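Local coordinates for protein hydroxyindole o-methyltransferase (Homo sapiens, PDB 4A6D) that catalyses the final step of melatonin synthesis, moving a methyl group from S-adenosylmethionine to the hydroxyl of N-acetylserotonin, at residues M105-G110 against R153-Q158; L285-E288 against G292-L295; F331-T334 against Y338-I341. All coordinates share one frame; numbering follows the deposited sequence. Where two conformers were deposited one is given.

Contacts 2 and 3 form one patch, their centres about 12 Å apart, and contact 1 lies some 24 to 25 Å from each, centre to centre, with nearest atoms about 7 to 8 Å away. Within the patch, Asp339 OD2 accepts a probable hydrogen bond from Leu285 N at 3.0 Å, Lys333 NZ makes a long, weak ion pair with Asp287 OD1, and Leu285 CD1 packs on Phe331 CD2 at 3.6 Å. Phe156 of contact 1 comes within about 4 Å of S-adenosylmethionine, Tyr338 of contact 3 within about 7 Å, and Leu286 of contact 2 lies about 9 Å from His255, the inferred proton donor/acceptor, side chain to side chain.

Contact 1 of 3, residues M105-G110 against R153-Q158; sequences MLKYMG and RLQFMQ. With SO4 (sulfate ion), chain F.
Tyr108 and Phe156 both swing CG to the side opposite the backbone N (chi1 178° in Tyr108, much the same in Phe156), and these torsions bring the two rings together along one side of the helix pair. There they form an offset edge-to-face pair, centroids 5.5 Å apart and planes at 73°, in which the edge of Phe156 is turned toward the face of Tyr108. The contact is made at the phenol end: Phe156 CD1 lies 3.4 Å from Tyr108 OH and 3.6 Å from Tyr108 CZ, and the hydroxyl sits near the plane of the Phe156 ring, beside its edge. Aromatic residues suit a place where the helix axes stay 9.1 Å apart and cross at -125°, since large side chains can meet midway across it.

One residue earlier on each helix, the first torsion of Gln155 sets its CG at the edge of the Tyr108 ring, 4.2 Å from Tyr108 CD1, and the bend at chi2 turns the amide so that Gln155 OE1 comes against Lys107 CB. Lys107 itself runs on in an extended chain toward a sulfate, probably from the crystallisation liquor; NZ binds O1 at 3.2 Å and O4 more weakly at 3.4 Å. A long, flexible cation fits this more open margin, whereas the two rings are buried.

On the far side of helix 103-117, Leu106 packs on helix 7-31 and on Ala16 of the second subunit. Phe156 meets the ring of Tyr147, a cofactor-binding residue, and Tyr108 touches the substrate-binding Gln306, so this aromatic pair belongs to the wall of the methyltransferase active site.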
loop_
_atom_site.group_PDB
_atom_site.type_symbol
_atom_site.label_atom_id
_atom_site.label_comp_id
_atom_site.label_asym_id
_atom_site.label_seq_id
_atom_site.Cartn_x
_atom_site.Cartn_y
_atom_site.Cartn_z
ATOM N N MET A 105 15.840 -3.433 -1.091
ATOM C CA MET A 105 14.780 -3.886 -0.193
ATOM C C MET A 105 13.441 -3.364 -0.706
ATOM O O MET A 105 12.473 -4.125 -0.748
ATOM C CB MET A 105 15.042 -3.439 1.263
ATOM C CG MET A 105 14.030 -3.990 2.266
ATOM S SD MET A 105 14.000 -5.797 2.317
ATOM C CE MET A 105 12.348 -6.092 2.858
ATOM N N LEU A 106 13.394 -2.081 -1.128
ATOM C CA LEU A 106 12.202 -1.436 -1.668
ATOM C C LEU A 106 11.718 -2.140 -2.930
ATOM O O LEU A 106 10.559 -2.543 -2.981
ATOM C CB LEU A 106 12.443 0.053 -1.883
ATOM C CG LEU A 106 12.685 0.864 -0.614
ATOM C CD1 LEU A 106 12.884 2.306 -0.948
ATOM C CD2 LEU A 106 11.542 0.722 0.364
ATOM N N LYS A 107 12.639 -2.425 -3.868
ATOM C CA LYS A 107 12.368 -3.193 -5.079
ATOM C C LYS A 107 11.872 -4.601 -4.697
ATOM O O LYS A 107 10.930 -5.083 -5.310
ATOM C CB LYS A 107 13.637 -3.301 -5.928
ATOM C CG LYS A 107 14.053 -2.017 -6.629
ATOM C CD LYS A 107 15.464 -2.178 -7.162
ATOM C CE LYS A 107 15.873 -1.050 -8.059
ATOM N NZ LYS A 107 17.173 -1.341 -8.706
ATOM N N TYR A 108 12.464 -5.237 -3.660
ATOM C CA TYR A 108 12.027 -6.570 -3.219
ATOM C C TYR A 108 10.612 -6.543 -2.633
ATOM O O TYR A 108 9.824 -7.432 -2.949
ATOM C CB TYR A 108 13.030 -7.211 -2.240
ATOM C CG TYR A 108 12.598 -8.566 -1.721
ATOM C CD1 TYR A 108 12.887 -9.733 -2.428
ATOM C CD2 TYR A 108 11.886 -8.685 -0.528
ATOM C CE1 TYR A 108 12.497 -10.985 -1.949
ATOM C CE2 TYR A 108 11.487 -9.931 -0.041
ATOM C CZ TYR A 108 11.793 -11.077 -0.756
ATOM O OH TYR A 108 11.381 -12.302 -0.286
ATOM N N MET A 109 10.313 -5.555 -1.744
ATOM C CA MET A 109 8.979 -5.354 -1.137
ATOM C C MET A 109 7.928 -5.171 -2.275
ATOM O O MET A 109 6.840 -5.758 -2.240
ATOM C CB MET A 109 8.953 -4.104 -0.230
ATOM C CG MET A 109 9.681 -4.256 1.084
ATOM S SD MET A 109 9.231 -2.899 2.199
ATOM C CE MET A 109 10.545 -2.858 3.181
ATOM N N GLY A 110 8.316 -4.406 -3.289
ATOM C CA GLY A 110 7.488 -4.129 -4.450
ATOM C C GLY A 110 7.185 -5.329 -5.309
ATOM O O GLY A 110 6.041 -5.515 -5.710
ATOM N N ARG A 153 17.516 -14.924 -5.768
ATOM C CA ARG A 153 18.334 -15.149 -4.571
ATOM C C ARG A 153 19.310 -13.976 -4.381
ATOM O O ARG A 153 19.458 -13.504 -3.255
ATOM C CB ARG A 153 19.081 -16.462 -4.657
ATOM C CG ARG A 153 19.835 -16.821 -3.377
ATOM C CD ARG A 153 20.884 -17.869 -3.626
ATOM N NE ARG A 153 20.310 -19.090 -4.189
ATOM C CZ ARG A 153 20.486 -19.492 -5.442
ATOM N NH1 ARG A 153 21.207 -18.762 -6.285
ATOM N NH2 ARG A 153 19.943 -20.623 -5.864
ATOM N N LEU A 154 19.933 -13.478 -5.486
ATOM C CA LEU A 154 20.812 -12.302 -5.463
ATOM C C LEU A 154 20.020 -11.082 -4.964
ATOM O O LEU A 154 20.501 -10.394 -4.060
ATOM C CB LEU A 154 21.447 -12.013 -6.844
ATOM C CG LEU A 154 22.363 -10.768 -6.948
ATOM C CD1 LEU A 154 23.510 -10.806 -5.921
ATOM C CD2 LEU A 154 22.922 -10.621 -8.340
ATOM N N GLN A 155 18.792 -10.869 -5.482
ATOM C CA GLN A 155 17.926 -9.764 -5.062
ATOM C C GLN A 155 17.567 -9.851 -3.569
ATOM O O GLN A 155 17.712 -8.846 -2.867
ATOM C CB GLN A 155 16.687 -9.597 -5.991
ATOM C CG GLN A 155 15.552 -8.701 -5.453
ATOM C CD GLN A 155 15.747 -7.200 -5.622
ATOM O OE1 GLN A 155 15.020 -6.541 -6.381
ATOM N NE2 GLN A 155 16.659 -6.603 -4.851
ATOM N N PHE A 156 17.151 -11.039 -3.079
ATOM C CA PHE A 156 16.828 -11.242 -1.660
ATOM C C PHE A 156 18.041 -10.853 -0.787
ATOM O O PHE A 156 17.906 -10.073 0.162
ATOM C CB PHE A 156 16.410 -12.705 -1.386
ATOM C CG PHE A 156 15.993 -12.982 0.043
ATOM C CD1 PHE A 156 14.703 -12.702 0.476
ATOM C CD2 PHE A 156 16.907 -13.497 0.968
ATOM C CE1 PHE A 156 14.322 -12.939 1.806
ATOM C CE2 PHE A 156 16.532 -13.733 2.307
ATOM C CZ PHE A 156 15.238 -13.465 2.716
ATOM N N MET A 157 19.227 -11.381 -1.151
ATOM C CA MET A 157 20.507 -11.164 -0.473
ATOM C C MET A 157 20.945 -9.713 -0.462
ATOM O O MET A 157 21.455 -9.240 0.559
ATOM C CB MET A 157 21.582 -12.031 -1.117
ATOM C CG MET A 157 21.501 -13.480 -0.698
ATOM S SD MET A 157 22.726 -14.497 -1.543
ATOM C CE MET A 157 24.263 -13.787 -0.875
ATOM N N GLN A 158 20.733 -8.997 -1.597
ATOM C CA GLN A 158 21.084 -7.588 -1.728
ATOM C C GLN A 158 20.122 -6.774 -0.868
ATOM O O GLN A 158 20.535 -5.790 -0.256
ATOM C CB GLN A 158 20.950 -7.126 -3.184
ATOM C CG GLN A 158 21.996 -7.625 -4.184
ATOM C CD GLN A 158 21.546 -7.307 -5.606
ATOM O OE1 GLN A 158 20.414 -7.598 -6.017
ATOM N NE2 GLN A 158 22.410 -6.671 -6.386
HETATM S S SO4 F . 17.723 -5.029 -9.611
HETATM O O1 SO4 F . 16.752 -4.124 -10.255
HETATM O O2 SO4 F . 17.229 -6.406 -9.696
HETATM O O3 SO4 F . 19.008 -4.923 -10.299
HETATM O O4 SO4 F . 17.907 -4.659 -8.191
#

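Contact 2 of 3, residues L285-E288 against G292-L295; sequences LLDE and GPLL
Asp287 reaches Gly292 first through its backbone: its N donates to Gly292 O at 2.6 Å in a nearly straight bond (166° at the hydrogen). The side chain then folds over the same peptide. CB lies 3.2 Å from Gly292 O, and CG comes within 3.1 Å of that oxygen, because CG stands beside the backbone N (chi1 -68°) that holds it. At the tip the branches part: OD2 approaches Gly292 C at 3.4 Å, while OD1 meets Pro293 CD at 3.7 Å. Neither carboxylate oxygen bonds to Gly292 O, as all three are acceptors; a long, weak ion pair with Lys333 gives OD1 a positive neighbour.

The bond closes a tight loop between strand 278-283 and helix 294-305, a strand-to-helix connection of the Rossmann-like methyltransferase domain. The helix it leads into carries the substrate-binding Asn302.

A CB on Gly292 would run into Asp287 OD2, and the backbone there, with phi at 168°, is awkward for any residue that has a CB. Pro293, after a cis peptide bond, takes the N-cap position and lays its CD 3.6 Å from Leu285 O. Leu286 brings an apolar branch, CD2, to 3.5 Å from Gly292 O and also packs on Thr296 and Gln297 in the first turn of the helix, where a branched hydrocarbon suits the buried setting.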
loop_
_atom_site.group_PDB
_atom_site.type_symbol
_atom_site.label_atom_id
_atom_site.label_comp_id
_atom_site.label_asym_id
_atom_site.label_seq_id
_atom_site.Cartn_x
_atom_site.Cartn_y
_atom_site.Cartn_z
ATOM N N LEU A 285 11.634 -6.437 18.406
ATOM C CA LEU A 285 10.881 -6.872 19.573
ATOM C C LEU A 285 9.483 -6.313 19.634
ATOM O O LEU A 285 9.279 -5.117 19.442
ATOM C CB LEU A 285 11.657 -6.562 20.880
ATOM C CG LEU A 285 12.974 -7.324 21.101
ATOM C CD1 LEU A 285 13.703 -6.803 22.338
ATOM C CD2 LEU A 285 12.737 -8.815 21.228
ATOM N N LEU A 286 8.516 -7.191 19.901
ATOM C CA LEU A 286 7.123 -6.786 20.060
ATOM C C LEU A 286 6.920 -6.299 21.485
ATOM O O LEU A 286 7.490 -6.890 22.404
ATOM C CB LEU A 286 6.185 -7.982 19.813
ATOM C CG LEU A 286 5.497 -8.084 18.475
ATOM C CD1 LEU A 286 4.549 -9.234 18.499
ATOM C CD2 LEU A 286 4.701 -6.821 18.119
ATOM N N ASP A 287 6.081 -5.261 21.701
ATOM C CA ASP A 287 5.806 -4.817 23.086
ATOM C C ASP A 287 5.166 -6.036 23.790
ATOM O O ASP A 287 4.499 -6.828 23.124
ATOM C CB ASP A 287 4.784 -3.636 23.120
ATOM C CG ASP A 287 5.207 -2.273 22.552
ATOM O OD1 ASP A 287 6.417 -2.059 22.358
ATOM O OD2 ASP A 287 4.298 -1.410 22.299
ATOM N N GLU A 288 5.318 -6.164 25.102
ATOM C CA GLU A 288 4.711 -7.266 25.852
ATOM C C GLU A 288 3.205 -7.526 25.642
ATOM O O GLU A 288 2.783 -8.680 25.715
ATOM C CB GLU A 288 5.057 -7.183 27.331
ATOM C CG GLU A 288 6.483 -7.620 27.653
ATOM C CD GLU A 288 6.853 -9.061 27.380
ATOM O OE1 GLU A 288 5.940 -9.909 27.244
ATOM O OE2 GLU A 288 8.070 -9.342 27.319
ATOM N N GLY A 292 2.147 -3.322 19.777
ATOM C CA GLY A 292 3.055 -2.340 19.213
ATOM C C GLY A 292 4.480 -2.836 19.270
ATOM O O GLY A 292 4.767 -3.820 19.950
ATOM N N PRO A 293 5.429 -2.150 18.619
ATOM C CA PRO A 293 5.232 -0.972 17.744
ATOM C C PRO A 293 4.477 -1.398 16.484
ATOM O O PRO A 293 4.521 -2.580 16.102
ATOM C CB PRO A 293 6.669 -0.531 17.418
ATOM C CG PRO A 293 7.596 -1.305 18.442
ATOM C CD PRO A 293 6.850 -2.560 18.721
ATOM N N LEU A 294 3.765 -0.446 15.837
ATOM C CA LEU A 294 2.987 -0.722 14.646
ATOM C C LEU A 294 3.803 -1.419 13.547
ATOM O O LEU A 294 3.345 -2.420 12.982
ATOM C CB LEU A 294 2.322 0.571 14.146
ATOM C CG LEU A 294 1.590 0.548 12.780
ATOM C CD1 LEU A 294 0.571 -0.584 12.689
ATOM C CD2 LEU A 294 0.933 1.889 12.541
ATOM N N LEU A 295 5.009 -0.904 13.263
ATOM C CA LEU A 295 5.872 -1.463 12.228
ATOM C C LEU A 295 6.189 -2.950 12.539
ATOM O O LEU A 295 6.177 -3.756 11.629
ATOM C CB LEU A 295 7.149 -0.591 12.086
ATOM C CG LEU A 295 8.147 -1.008 10.980
ATOM C CD1 LEU A 295 8.906 0.183 10.461
ATOM C CD2 LEU A 295 9.159 -1.991 11.517
#

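Contact 3 of 3, residues F331-T334 against Y338-I341; sequences FKKT and YDAI
Thr334 and Asp339 meet where the hairpin turns, each binding the chain across the turn. Thr334 N donates at 3.0 Å to Asp339 OD1, which accepts with the lone pair facing away from OD2. A chi1 of 61° sets Thr334 OG1 between its backbone N and carbonyl carbon, from where it donates to Tyr338 O at 2.7 Å from above the carbonyl plane. The hydroxyl also bonds to Ala336 N in the turn, a double role that suits threonine. Asp339 OD2 receives a bond from a water at 2.7 Å, which in turn accepts from Lys333 NZ. With an alanine in place of Asp339, Thr334 N would probably lack its acceptor and the water its link to Lys333, leaving the turn less firmly held.

Beyond this, Lys332 and Ala340 form an antiparallel hydrogen-bonded pair, Lys332 N to Ala340 O 2.8 Å, Ala340 N to Lys332 O 3.2 Å. Phe331 and Ile341 follow as a non-hydrogen-bonded pair, Phe331 CB meeting Ile341 CG1 at 3.7 Å on the face turned to helix 314-324; there Ile341 packs on Tyr317 and Leu321. Tyr338 reaches Trp164 and Arg252, both cofactor-binding. Strand 339-344 lies between 278-283 and 329-332, the last an outermost strand of the chain's mixed sheet.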
loop_
_atom_site.group_PDB
_atom_site.type_symbol
_atom_site.label_atom_id
_atom_site.label_comp_id
_atom_site.label_asym_id
_atom_site.label_seq_id
_atom_site.Cartn_x
_atom_site.Cartn_y
_atom_site.Cartn_z
ATOM N N PHE A 331 17.933 -8.173 27.125
ATOM C CA PHE A 331 17.551 -7.609 25.834
ATOM C C PHE A 331 17.820 -6.112 25.927
ATOM O O PHE A 331 17.875 -5.571 27.033
ATOM C CB PHE A 331 16.078 -7.902 25.480
ATOM C CG PHE A 331 15.038 -7.124 26.260
ATOM C CD1 PHE A 331 14.545 -7.604 27.468
ATOM C CD2 PHE A 331 14.516 -5.927 25.761
ATOM C CE1 PHE A 331 13.540 -6.909 28.159
ATOM C CE2 PHE A 331 13.541 -5.214 26.472
ATOM C CZ PHE A 331 13.050 -5.714 27.659
ATOM N N LYS A 332 18.037 -5.459 24.787
ATOM C CA LYS A 332 18.273 -4.025 24.750
ATOM C C LYS A 332 17.431 -3.465 23.626
ATOM O O LYS A 332 17.546 -3.952 22.489
ATOM C CB LYS A 332 19.763 -3.695 24.535
ATOM C CG LYS A 332 20.705 -4.102 25.687
ATOM C CD LYS A 332 20.792 -3.076 26.829
ATOM C CE LYS A 332 21.392 -3.628 28.107
ATOM N NZ LYS A 332 22.868 -3.771 28.017
ATOM N N LYS A 333 16.523 -2.524 23.953
ATOM C CA LYS A 333 15.689 -1.846 22.953
ATOM C C LYS A 333 16.533 -0.678 22.442
ATOM O O LYS A 333 16.880 0.216 23.221
ATOM C CB LYS A 333 14.306 -1.402 23.506
ATOM C CG LYS A 333 13.215 -2.459 23.237
ATOM C CD LYS A 333 11.840 -1.848 22.900
ATOM C CE LYS A 333 10.918 -2.826 22.184
ATOM N NZ LYS A 333 9.812 -2.171 21.410
ATOM N N THR A 334 16.948 -0.752 21.162
ATOM C CA THR A 334 17.852 0.205 20.498
ATOM C C THR A 334 17.228 1.536 20.094
ATOM O O THR A 334 17.964 2.500 19.834
ATOM C CB THR A 334 18.459 -0.425 19.229
ATOM O OG1 THR A 334 17.393 -0.759 18.337
ATOM C CG2 THR A 334 19.377 -1.638 19.527
ATOM N N TYR A 338 15.510 -2.982 14.640
ATOM C CA TYR A 338 16.093 -4.171 15.250
ATOM C C TYR A 338 16.715 -3.976 16.611
ATOM O O TYR A 338 17.452 -3.010 16.857
ATOM C CB TYR A 338 16.966 -4.957 14.265
ATOM C CG TYR A 338 16.147 -5.416 13.090
ATOM C CD1 TYR A 338 15.308 -6.523 13.193
ATOM C CD2 TYR A 338 16.063 -4.641 11.929
ATOM C CE1 TYR A 338 14.448 -6.879 12.149
ATOM C CE2 TYR A 338 15.266 -5.034 10.853
ATOM C CZ TYR A 338 14.443 -6.140 10.976
ATOM O OH TYR A 338 13.613 -6.492 9.939
ATOM N N ASP A 339 16.344 -4.882 17.518
ATOM C CA ASP A 339 16.833 -4.895 18.894
ATOM C C ASP A 339 17.809 -6.047 19.081
ATOM O O ASP A 339 17.995 -6.861 18.168
ATOM C CB ASP A 339 15.650 -4.958 19.886
ATOM C CG ASP A 339 14.619 -3.859 19.678
ATOM O OD1 ASP A 339 14.955 -2.668 19.927
ATOM O OD2 ASP A 339 13.470 -4.186 19.291
ATOM N N ALA A 340 18.417 -6.135 20.247
ATOM C CA ALA A 340 19.385 -7.215 20.529
ATOM C C ALA A 340 19.046 -7.943 21.805
ATOM O O ALA A 340 18.692 -7.316 22.802
ATOM C CB ALA A 340 20.784 -6.631 20.643
ATOM N N ILE A 341 19.154 -9.265 21.768
ATOM C CA ILE A 341 19.009 -10.174 22.916
ATOM C C ILE A 341 20.304 -10.964 23.033
ATOM O O ILE A 341 20.767 -11.531 22.034
ATOM C CB ILE A 341 17.840 -11.186 22.738
ATOM C CG1 ILE A 341 16.486 -10.498 22.837
ATOM C CG2 ILE A 341 17.963 -12.369 23.750
ATOM C CD1 ILE A 341 15.454 -11.252 22.219
HETATM O O HOH W 1 11.114 -3.032 18.790
#